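Local coordinates for protein putative L-alanine-DL-glutamate epimerase (Burkholderia xenovorans, PDB 3GO2) that is probably a racemase or epimerase of the mandelate racemase/muconate lactonizing enzyme family, binding magnesium at the mouth of its barrel, at residues L241-I246 and V286-V291; S267-F272 and A316-Y321; T128-H133 and P139-L144. All coordinates share one frame; numbering follows the deposited sequence.

Contact 1 (L241-I246 and V286-V291)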
loop_
_atom_site.group_PDB
_atom_site.type_symbol
_atom_site.label_atom_id
_atom_site.label_comp_id
_atom_site.label_asym_id
_atom_site.label_seq_id
_atom_site.Cartn_x
_atom_site.Cartn_y
_atom_site.Cartn_z
ATOM N N LEU A 241 -13.843 23.740 -18.802
ATOM C CA LEU A 241 -14.622 22.541 -19.147
ATOM C C LEU A 241 -15.333 21.963 -17.927
ATOM O O LEU A 241 -14.726 21.741 -16.876
ATOM C CB LEU A 241 -13.729 21.453 -19.757
ATOM C CG LEU A 241 -12.979 21.868 -21.027
ATOM C CD1 LEU A 241 -11.906 20.874 -21.454
ATOM C CD2 LEU A 241 -13.996 22.064 -22.146
ATOM N N PHE A 242 -16.613 21.682 -18.100
ATOM C CA PHE A 242 -17.470 21.127 -17.050
ATOM C C PHE A 242 -16.962 19.752 -16.655
ATOM O O PHE A 242 -16.870 19.415 -15.480
ATOM C CB PHE A 242 -18.884 21.053 -17.607
ATOM C CG PHE A 242 -19.918 20.504 -16.676
ATOM C CD1 PHE A 242 -20.810 21.350 -16.033
ATOM C CD2 PHE A 242 -20.087 19.139 -16.521
ATOM C CE1 PHE A 242 -21.809 20.825 -15.240
ATOM C CE2 PHE A 242 -21.073 18.628 -15.694
ATOM C CZ PHE A 242 -21.946 19.466 -15.076
ATOM N N TRP A 243 -16.602 18.969 -17.665
ATOM C CA TRP A 243 -15.877 17.745 -17.460
ATOM C C TRP A 243 -15.154 17.328 -18.737
ATOM O O TRP A 243 -15.523 17.743 -19.849
ATOM C CB TRP A 243 -16.757 16.623 -16.882
ATOM C CG TRP A 243 -17.713 15.849 -17.762
ATOM C CD1 TRP A 243 -17.519 15.412 -19.050
ATOM C CD2 TRP A 243 -18.968 15.323 -17.344
ATOM N NE1 TRP A 243 -18.596 14.674 -19.467
ATOM C CE2 TRP A 243 -19.497 14.584 -18.430
ATOM C CE3 TRP A 243 -19.698 15.375 -16.136
ATOM C CZ2 TRP A 243 -20.725 13.941 -18.357
ATOM C CZ3 TRP A 243 -20.910 14.740 -16.067
ATOM C CH2 TRP A 243 -21.424 14.023 -17.176
ATOM N N VAL A 244 -14.154 16.466 -18.559
ATOM C CA VAL A 244 -13.538 15.734 -19.661
ATOM C C VAL A 244 -13.799 14.254 -19.364
ATOM O O VAL A 244 -13.456 13.730 -18.306
ATOM C CB VAL A 244 -12.039 15.976 -19.781
ATOM C CG1 VAL A 244 -11.455 15.130 -20.916
ATOM C CG2 VAL A 244 -11.762 17.438 -19.991
ATOM N N GLU A 245 -14.477 13.613 -20.304
ATOM C CA GLU A 245 -14.965 12.258 -20.157
ATOM C C GLU A 245 -14.056 11.284 -20.871
ATOM O O GLU A 245 -13.788 11.428 -22.081
ATOM C CB GLU A 245 -16.383 12.206 -20.730
ATOM C CG GLU A 245 -17.131 10.947 -20.537
ATOM C CD GLU A 245 -18.615 11.073 -20.984
ATOM O OE1 GLU A 245 -19.253 10.020 -21.155
ATOM O OE2 GLU A 245 -19.146 12.203 -21.118
ATOM N N ILE A 246 -13.559 10.310 -20.102
ATOM C CA ILE A 246 -12.573 9.351 -20.582
ATOM C C ILE A 246 -13.003 7.962 -20.131
ATOM O O ILE A 246 -13.052 7.711 -18.941
ATOM C CB ILE A 246 -11.184 9.639 -20.000
ATOM C CG1 ILE A 246 -10.674 11.017 -20.444
ATOM C CG2 ILE A 246 -10.180 8.517 -20.418
ATOM C CD1 ILE A 246 -9.360 11.482 -19.789
ATOM N N VAL A 286 -12.016 9.170 -10.583
ATOM C CA VAL A 286 -13.069 10.037 -11.172
ATOM C C VAL A 286 -13.588 11.156 -10.271
ATOM O O VAL A 286 -13.707 11.006 -9.050
ATOM C CB VAL A 286 -14.290 9.239 -11.692
ATOM C CG1 VAL A 286 -13.863 8.230 -12.781
ATOM C CG2 VAL A 286 -15.014 8.564 -10.564
ATOM N N ASP A 287 -13.893 12.291 -10.892
ATOM C CA ASP A 287 -14.749 13.274 -10.251
ATOM C C ASP A 287 -16.222 12.851 -10.298
ATOM O O ASP A 287 -16.959 12.999 -9.302
ATOM C CB ASP A 287 -14.590 14.639 -10.906
ATOM C CG ASP A 287 -13.236 15.243 -10.653
ATOM O OD1 ASP A 287 -13.093 15.966 -9.654
ATOM O OD2 ASP A 287 -12.281 14.966 -11.417
ATOM N N VAL A 288 -16.661 12.401 -11.469
ATOM C CA VAL A 288 -18.068 12.029 -11.711
ATOM C C VAL A 288 -18.154 10.636 -12.288
ATOM O O VAL A 288 -17.378 10.300 -13.180
ATOM C CB VAL A 288 -18.708 13.014 -12.682
ATOM C CG1 VAL A 288 -20.143 12.588 -13.037
ATOM C CG2 VAL A 288 -18.674 14.443 -12.087
ATOM N N ALA A 289 -19.079 9.828 -11.778
ATOM C CA ALA A 289 -19.318 8.499 -12.314
ATOM C C ALA A 289 -20.555 8.489 -13.189
ATOM O O ALA A 289 -21.646 8.834 -12.725
ATOM C CB ALA A 289 -19.409 7.457 -11.188
ATOM N N ILE A 290 -20.375 8.168 -14.469
ATOM C CA ILE A 290 -21.487 8.011 -15.394
ATOM C C ILE A 290 -22.022 6.592 -15.266
ATOM O O ILE A 290 -21.245 5.634 -15.331
ATOM C CB ILE A 290 -21.073 8.338 -16.834
ATOM C CG1 ILE A 290 -20.594 9.803 -16.897
ATOM C CG2 ILE A 290 -22.270 8.135 -17.786
ATOM C CD1 ILE A 290 -19.706 10.076 -18.084
ATOM N N VAL A 291 -23.326 6.456 -15.029
ATOM C CA VAL A 291 -23.950 5.146 -14.826
ATOM C C VAL A 291 -24.911 4.895 -15.974
ATOM O O VAL A 291 -25.783 5.715 -16.232
ATOM C CB VAL A 291 -24.708 5.081 -13.505
ATOM C CG1 VAL A 291 -25.359 3.712 -13.322
ATOM C CG2 VAL A 291 -23.767 5.396 -12.296
#

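Contact 2 (S267-F272 and A316-Y321). With MG (magnesium ion), chain C; MG (magnesium ion), chain B.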
loop_
_atom_site.group_PDB
_atom_site.type_symbol
_atom_site.label_atom_id
_atom_site.label_comp_id
_atom_site.label_asym_id
_atom_site.label_seq_id
_atom_site.Cartn_x
_atom_site.Cartn_y
_atom_site.Cartn_z
ATOM N N SER A 267 -16.147 9.281 -15.992
ATOM C CA SER A 267 -15.928 7.983 -16.621
ATOM C C SER A 267 -17.021 7.024 -16.187
ATOM O O SER A 267 -17.931 7.392 -15.451
ATOM C CB SER A 267 -14.545 7.415 -16.236
ATOM O OG SER A 267 -14.142 6.358 -17.092
ATOM N N CYS A 268 -16.916 5.798 -16.660
ATOM C CA CYS A 268 -17.615 4.616 -16.126
ATOM C C CYS A 268 -18.890 4.232 -16.871
ATOM O O CYS A 268 -19.533 3.268 -16.448
ATOM C CB CYS A 268 -17.916 4.712 -14.641
ATOM S SG CYS A 268 -16.516 5.177 -13.594
ATOM N N GLU A 269 -19.237 4.924 -17.963
ATOM C CA GLU A 269 -20.507 4.672 -18.636
ATOM C C GLU A 269 -20.636 3.275 -19.220
ATOM O O GLU A 269 -21.746 2.867 -19.580
ATOM C CB GLU A 269 -20.768 5.703 -19.743
ATOM C CG GLU A 269 -20.009 5.470 -21.036
ATOM C CD GLU A 269 -20.257 6.550 -22.052
ATOM O OE1 GLU A 269 -19.950 6.310 -23.214
ATOM O OE2 GLU A 269 -20.780 7.610 -21.708
ATOM N N THR A 270 -19.524 2.545 -19.315
ATOM C CA THR A 270 -19.533 1.233 -19.919
ATOM C C THR A 270 -19.422 0.118 -18.888
ATOM O O THR A 270 -19.216 -1.041 -19.279
ATOM C CB THR A 270 -18.467 1.059 -21.021
ATOM O OG1 THR A 270 -17.158 0.921 -20.448
ATOM C CG2 THR A 270 -18.514 2.214 -22.010
ATOM N N LEU A 271 -19.514 0.458 -17.606
ATOM C CA LEU A 271 -19.266 -0.500 -16.528
ATOM C C LEU A 271 -20.565 -1.034 -15.901
ATOM O O LEU A 271 -21.609 -0.353 -15.894
ATOM C CB LEU A 271 -18.430 0.151 -15.440
ATOM C CG LEU A 271 -17.098 0.756 -15.829
ATOM C CD1 LEU A 271 -16.385 1.319 -14.563
ATOM C CD2 LEU A 271 -16.229 -0.256 -16.567
ATOM N N PHE A 272 -20.452 -2.222 -15.327
ATOM C CA PHE A 272 -21.567 -2.960 -14.736
ATOM C C PHE A 272 -21.342 -3.297 -13.256
ATOM O O PHE A 272 -20.382 -3.975 -12.900
ATOM C CB PHE A 272 -21.801 -4.280 -15.486
ATOM C CG PHE A 272 -22.172 -4.109 -16.916
ATOM C CD1 PHE A 272 -23.497 -4.134 -17.317
ATOM C CD2 PHE A 272 -21.194 -3.963 -17.884
ATOM C CE1 PHE A 272 -23.823 -3.989 -18.652
ATOM C CE2 PHE A 272 -21.520 -3.819 -19.198
ATOM C CZ PHE A 272 -22.841 -3.832 -19.582
ATOM N N ALA A 316 -24.064 10.563 -13.102
ATOM C CA ALA A 316 -24.854 11.096 -14.212
ATOM C C ALA A 316 -25.308 9.927 -15.077
ATOM O O ALA A 316 -24.503 9.086 -15.435
ATOM C CB ALA A 316 -24.034 12.068 -15.058
ATOM N N PRO A 317 -26.597 9.889 -15.444
ATOM C CA PRO A 317 -27.007 8.827 -16.375
ATOM C C PRO A 317 -26.445 8.970 -17.772
ATOM O O PRO A 317 -26.221 10.096 -18.255
ATOM C CB PRO A 317 -28.533 8.980 -16.455
ATOM C CG PRO A 317 -28.895 9.971 -15.505
ATOM C CD PRO A 317 -27.738 10.662 -14.938
ATOM N N HIS A 318 -26.193 7.819 -18.401
ATOM C CA HIS A 318 -25.849 7.734 -19.806
ATOM C C HIS A 318 -27.170 7.627 -20.572
ATOM O O HIS A 318 -27.950 6.681 -20.395
ATOM C CB HIS A 318 -24.989 6.507 -20.028
ATOM C CG HIS A 318 -24.383 6.425 -21.380
ATOM N ND1 HIS A 318 -23.963 5.230 -21.918
ATOM C CD2 HIS A 318 -24.055 7.386 -22.283
ATOM C CE1 HIS A 318 -23.400 5.456 -23.088
ATOM N NE2 HIS A 318 -23.458 6.750 -23.345
ATOM N N ASN A 319 -27.440 8.608 -21.421
ATOM C CA ASN A 319 -28.750 8.693 -22.044
ATOM C C ASN A 319 -28.642 9.309 -23.417
ATOM O O ASN A 319 -28.556 10.524 -23.530
ATOM C CB ASN A 319 -29.667 9.541 -21.164
ATOM C CG ASN A 319 -31.076 9.597 -21.685
ATOM O OD1 ASN A 319 -31.678 8.566 -21.943
ATOM N ND2 ASN A 319 -31.602 10.803 -21.865
ATOM N N PHE A 320 -28.643 8.468 -24.446
ATOM C CA PHE A 320 -28.453 8.938 -25.820
ATOM C C PHE A 320 -29.222 8.082 -26.839
ATOM O O PHE A 320 -28.805 7.893 -27.984
ATOM C CB PHE A 320 -26.954 9.072 -26.141
ATOM C CG PHE A 320 -26.246 7.781 -26.408
ATOM C CD1 PHE A 320 -25.754 7.494 -27.691
ATOM C CD2 PHE A 320 -26.065 6.842 -25.405
ATOM C CE1 PHE A 320 -25.088 6.293 -27.933
ATOM C CE2 PHE A 320 -25.412 5.646 -25.665
ATOM C CZ PHE A 320 -24.942 5.372 -26.912
ATOM N N TYR A 321 -30.378 7.599 -26.405
ATOM C CA TYR A 321 -31.178 6.679 -27.181
ATOM C C TYR A 321 -32.544 7.341 -27.430
ATOM O O TYR A 321 -32.628 8.562 -27.628
ATOM C CB TYR A 321 -31.331 5.386 -26.382
ATOM C CG TYR A 321 -30.064 4.844 -25.710
ATOM C CD1 TYR A 321 -29.174 4.049 -26.428
ATOM C CD2 TYR A 321 -29.799 5.089 -24.340
ATOM C CE1 TYR A 321 -28.003 3.493 -25.810
ATOM C CE2 TYR A 321 -28.627 4.565 -23.698
ATOM C CZ TYR A 321 -27.744 3.757 -24.452
ATOM O OH TYR A 321 -26.604 3.196 -23.873
HETATM MG MG MG C . -17.684 -2.307 -20.553
HETATM MG MG MG B . -19.896 9.161 -23.557
HETATM O O HOH W 1 -20.175 8.215 -25.050
HETATM O O HOH W 2 -17.719 8.537 -22.813
HETATM O O HOH W 3 -18.322 -4.569 -20.821
HETATM O O HOH W 4 -16.709 -3.324 -18.460
#

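Contact 3 (T128-H133 and P139-L144)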
loop_
_atom_site.group_PDB
_atom_site.type_symbol
_atom_site.label_atom_id
_atom_site.label_comp_id
_atom_site.label_asym_id
_atom_site.label_seq_id
_atom_site.Cartn_x
_atom_site.Cartn_y
_atom_site.Cartn_z
ATOM N N THR A 128 -22.178 17.007 -32.452
ATOM C CA THR A 128 -21.813 15.711 -32.985
ATOM C C THR A 128 -22.837 15.062 -33.924
ATOM O O THR A 128 -22.467 14.580 -34.997
ATOM C CB THR A 128 -21.501 14.781 -31.812
ATOM O OG1 THR A 128 -20.570 15.427 -30.950
ATOM C CG2 THR A 128 -20.998 13.434 -32.260
ATOM N N TRP A 129 -24.106 15.048 -33.515
ATOM C CA TRP A 129 -25.186 14.505 -34.325
ATOM C C TRP A 129 -25.391 15.271 -35.634
ATOM O O TRP A 129 -25.595 14.657 -36.660
ATOM C CB TRP A 129 -26.486 14.473 -33.521
ATOM C CG TRP A 129 -26.714 13.267 -32.632
ATOM C CD1 TRP A 129 -27.848 13.015 -31.909
ATOM C CD2 TRP A 129 -25.823 12.170 -32.361
ATOM N NE1 TRP A 129 -27.717 11.844 -31.208
ATOM C CE2 TRP A 129 -26.486 11.309 -31.464
ATOM C CE3 TRP A 129 -24.524 11.850 -32.763
ATOM C CZ2 TRP A 129 -25.900 10.143 -30.960
ATOM C CZ3 TRP A 129 -23.952 10.685 -32.286
ATOM C CH2 TRP A 129 -24.638 9.846 -31.387
ATOM N N ARG A 130 -25.322 16.597 -35.599
ATOM C CA ARG A 130 -25.458 17.384 -36.833
ATOM C C ARG A 130 -24.274 17.235 -37.765
ATOM O O ARG A 130 -24.392 17.438 -38.966
ATOM C CB ARG A 130 -25.703 18.864 -36.515
ATOM C CG ARG A 130 -27.045 19.099 -35.855
ATOM C CD ARG A 130 -27.237 20.516 -35.366
ATOM N NE ARG A 130 -28.445 20.633 -34.566
ATOM C CZ ARG A 130 -29.047 21.777 -34.258
ATOM N NH1 ARG A 130 -28.548 22.938 -34.681
ATOM N NH2 ARG A 130 -30.143 21.759 -33.532
ATOM N N ILE A 131 -23.110 16.895 -37.230
ATOM C CA ILE A 131 -21.945 16.666 -38.067
ATOM C C ILE A 131 -21.936 15.250 -38.633
ATOM O O ILE A 131 -21.676 15.038 -39.832
ATOM C CB ILE A 131 -20.631 16.877 -37.279
ATOM C CG1 ILE A 131 -20.486 18.332 -36.809
ATOM C CG2 ILE A 131 -19.415 16.414 -38.103
ATOM C CD1 ILE A 131 -19.367 18.512 -35.804
ATOM N N ASN A 132 -22.205 14.267 -37.765
ATOM C CA ASN A 132 -22.065 12.855 -38.121
ATOM C C ASN A 132 -23.281 12.254 -38.821
ATOM O O ASN A 132 -23.119 11.357 -39.668
ATOM C CB ASN A 132 -21.753 12.011 -36.875
ATOM C CG ASN A 132 -20.377 12.269 -36.303
ATOM O OD1 ASN A 132 -19.541 12.948 -36.896
ATOM N ND2 ASN A 132 -20.118 11.679 -35.147
ATOM N N HIS A 133 -24.480 12.738 -38.481
ATOM C CA HIS A 133 -25.721 12.179 -39.024
ATOM C C HIS A 133 -26.662 13.257 -39.574
ATOM O O HIS A 133 -27.833 13.325 -39.199
ATOM C CB HIS A 133 -26.389 11.314 -37.942
ATOM C CG HIS A 133 -25.471 10.301 -37.344
ATOM N ND1 HIS A 133 -24.988 9.227 -38.061
ATOM C CD2 HIS A 133 -24.938 10.195 -36.104
ATOM C CE1 HIS A 133 -24.184 8.514 -37.294
ATOM N NE2 HIS A 133 -24.137 9.077 -36.101
ATOM N N PRO A 139 -29.985 21.484 -38.580
ATOM C CA PRO A 139 -29.284 21.665 -39.849
ATOM C C PRO A 139 -27.895 21.049 -39.809
ATOM O O PRO A 139 -27.258 21.081 -38.747
ATOM C CB PRO A 139 -29.165 23.185 -39.969
ATOM C CG PRO A 139 -29.204 23.669 -38.589
ATOM C CD PRO A 139 -30.096 22.744 -37.836
ATOM N N PRO A 140 -27.415 20.518 -40.956
ATOM C CA PRO A 140 -26.083 19.928 -41.034
ATOM C C PRO A 140 -25.030 20.920 -40.575
ATOM O O PRO A 140 -25.162 22.119 -40.824
ATOM C CB PRO A 140 -25.901 19.616 -42.527
ATOM C CG PRO A 140 -27.310 19.534 -43.078
ATOM C CD PRO A 140 -28.083 20.547 -42.275
ATOM N N VAL A 141 -24.009 20.413 -39.884
ATOM C CA VAL A 141 -22.853 21.206 -39.500
ATOM C C VAL A 141 -21.651 20.666 -40.282
ATOM O O VAL A 141 -21.368 19.464 -40.237
ATOM C CB VAL A 141 -22.619 21.147 -37.983
ATOM C CG1 VAL A 141 -21.268 21.750 -37.614
ATOM C CG2 VAL A 141 -23.778 21.865 -37.246
ATOM N N THR A 142 -20.984 21.548 -41.032
ATOM C CA THR A 142 -19.889 21.166 -41.931
ATOM C C THR A 142 -18.632 22.010 -41.749
ATOM O O THR A 142 -17.636 21.777 -42.434
ATOM C CB THR A 142 -20.320 21.299 -43.413
ATOM O OG1 THR A 142 -20.639 22.669 -43.654
ATOM C CG2 THR A 142 -21.523 20.437 -43.720
ATOM N N ASP A 143 -18.649 22.976 -40.832
ATOM C CA ASP A 143 -17.495 23.841 -40.604
ATOM C C ASP A 143 -17.529 24.507 -39.233
ATOM O O ASP A 143 -18.473 24.346 -38.458
ATOM C CB ASP A 143 -17.370 24.911 -41.731
ATOM C CG ASP A 143 -18.594 25.797 -41.854
ATOM O OD1 ASP A 143 -19.403 25.907 -40.914
ATOM O OD2 ASP A 143 -18.740 26.418 -42.931
ATOM N N LEU A 144 -16.492 25.281 -38.931
ATOM C CA LEU A 144 -16.385 25.889 -37.609
ATOM C C LEU A 144 -17.488 26.906 -37.353
ATOM O O LEU A 144 -17.946 27.064 -36.231
ATOM C CB LEU A 144 -14.996 26.511 -37.391
ATOM C CG LEU A 144 -13.818 25.555 -37.171
ATOM C CD1 LEU A 144 -12.482 26.313 -37.280
ATOM C CD2 LEU A 144 -13.927 24.874 -35.808
HETATM O O HOH W 5 -21.265 17.040 -41.606
#

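Contact 1 (L241-I246 and V286-V291)
Apolar packing brings Trp-243 of one barrel strand against Val-288 and Ile-290 of another. The indole meets both through its six-membered ring: CZ3 of Trp-243 lies 3.8 Å from CG1 of Val-288, and CZ2 of Trp-243 lies 4.0 Å from CD1 of Ile-290. Both methyls approach the ring at a slant. The indole turns across the valine at about a right angle, with CG of Trp-243 held between its own backbone N and carbonyl carbon (chi1 78°). All three residues are buried.

Mixed contacts involve the acid. Glu-245 runs extended from CG and crosses Ile-290 at about a right angle. The CD1 methyl of Ile-290 sits over one face of the carboxylate, 3.1 Å from OE1 of Glu-245, a tight approach, and within 3.7 Å of CG of Glu-245.

No hydrogen bond joins the two segments. Within 241-246, NE1 of Trp-243 gives a weak hydrogen bond to OE2 of Glu-245 (3.0 Å, 134° at the hydrogen), and that oxygen also makes a salt bridge to Lys-163 on strand 161-168. Glu-245 belongs to the magnesium site with Asp-219 and Glu-269, so the tryptophan and the isoleucine are second-shell packing around a metal-binding carboxylate.

The strands 243-245 and 288-291 run in the same general sense, inclined by 50° with axes 9.8 Å apart at closest. Strand 265-267 lies between them in the sheet, and side chains of the pair meet over Ser-266. Tyr-122 sets its ring steeply against the indole. Beyond the interior, Ala-289 rests on Phe-277 and Phe-281 of helix 273-282, while strand 215-219 flanks 243-245 on its other side.

Contact 2 (S267-F272 and A316-Y321)
The magnesium site of the enolase-type barrel, at the C-terminal ends of its strands, brings Glu-269 and His-318 together. The carboxylate lies over one face of the imidazole, the two planes only 22° apart. OE2 of Glu-269 is 3.3 Å from NE2 of His-318, but the angle is too poor for a hydrogen bond, so this is stacking. Further back, CB of Glu-269 makes a CH-pi contact, 4.1 Å from the centroid of the His-318 ring and 20° off its normal. CG of Glu-269 sits between backbone N and carbonyl carbon (chi1 78°), and the chain then extends obliquely over the ring face to the metal.

OE2 of Glu-269 binds one magnesium at 2.6 Å, in a site completed by Asp-219 and Glu-245, with water 2 also on the ion. The next residue serves a second magnesium: Thr-270 O coordinates it at 2.4 Å, together with two waters, the hydroxyl of Tyr-249 of the same chain and the carbonyl oxygen of Pro-78 of a neighbouring subunit. ND1 of His-318 is hydrogen-bonded to Asp-292, a His-Asp pair resembling that of mandelate racemase.

A type I turn from Cys-268 to Leu-271 carries Glu-269 and Thr-270 between strand 265-267 and helix 273-282. His-318 follows strand 314-317, and strand 288-291 runs between the two, hydrogen-bonded to Ser-267 and to Ala-316.

Contact 3 (T128-H133 and P139-L144)
Arg-130, on the short helix 128-132, meets the returning chain from CB out to the NH1 side of its guanidinium. Its CB touches CG2 of Val-141 at 3.6 Å, and its CD passes 3.4 Å from the carbonyl oxygen of Pro-139. The side chain is extended from CG to NE and runs beside Pro-139 in the same direction, which brings CD of Pro-139 over one face of the guanidinium, toward its rim and 3.5 Å from NH1 of Arg-130. Salt bridges to Asp-347 and Glu-153 hold the charged end. The backbone of the same residue accepts a nearly straight hydrogen bond, Val-141 N to Arg-130 O (3.1 Å, 172° at the hydrogen), the donor lying well above the carbonyl plane.

Ile-131 comes next: its CG1 packs on CG1 of Val-141 at 3.6 Å, and its CA-H points to Val-141 O. Water 5 donates to Ile-131 O at 2.7 Å and to Val-141 O at 2.8 Å.

One direct and one water-mediated backbone link, with Val-141 wedged between two helix side chains, thus tie the loop to helix 128-132 just before Asp-143 caps helix 144-156.

From the N terminus, contact 3 closes first, across a five-residue connection, joining the short helix 128-132 to the approach to helix 144-156. It is complete before the other two begin. Contact 1 closes over the 39 residues between 246 and 286, contact 2 over the 43 between 272 and 316; the two cross, and each joins barrel strands two places apart, or the loops after them. They are stitched together: Ser-267 probably hydrogen-bonds through OG to Ile-246 O and through its carbonyl to Ile-290 N, while Ile-290 also packs on Glu-269 and Ala-316. Contact 3 lies more than 20 Å from both by centres, yet Trp-129 touches Phe-320 of contact 2.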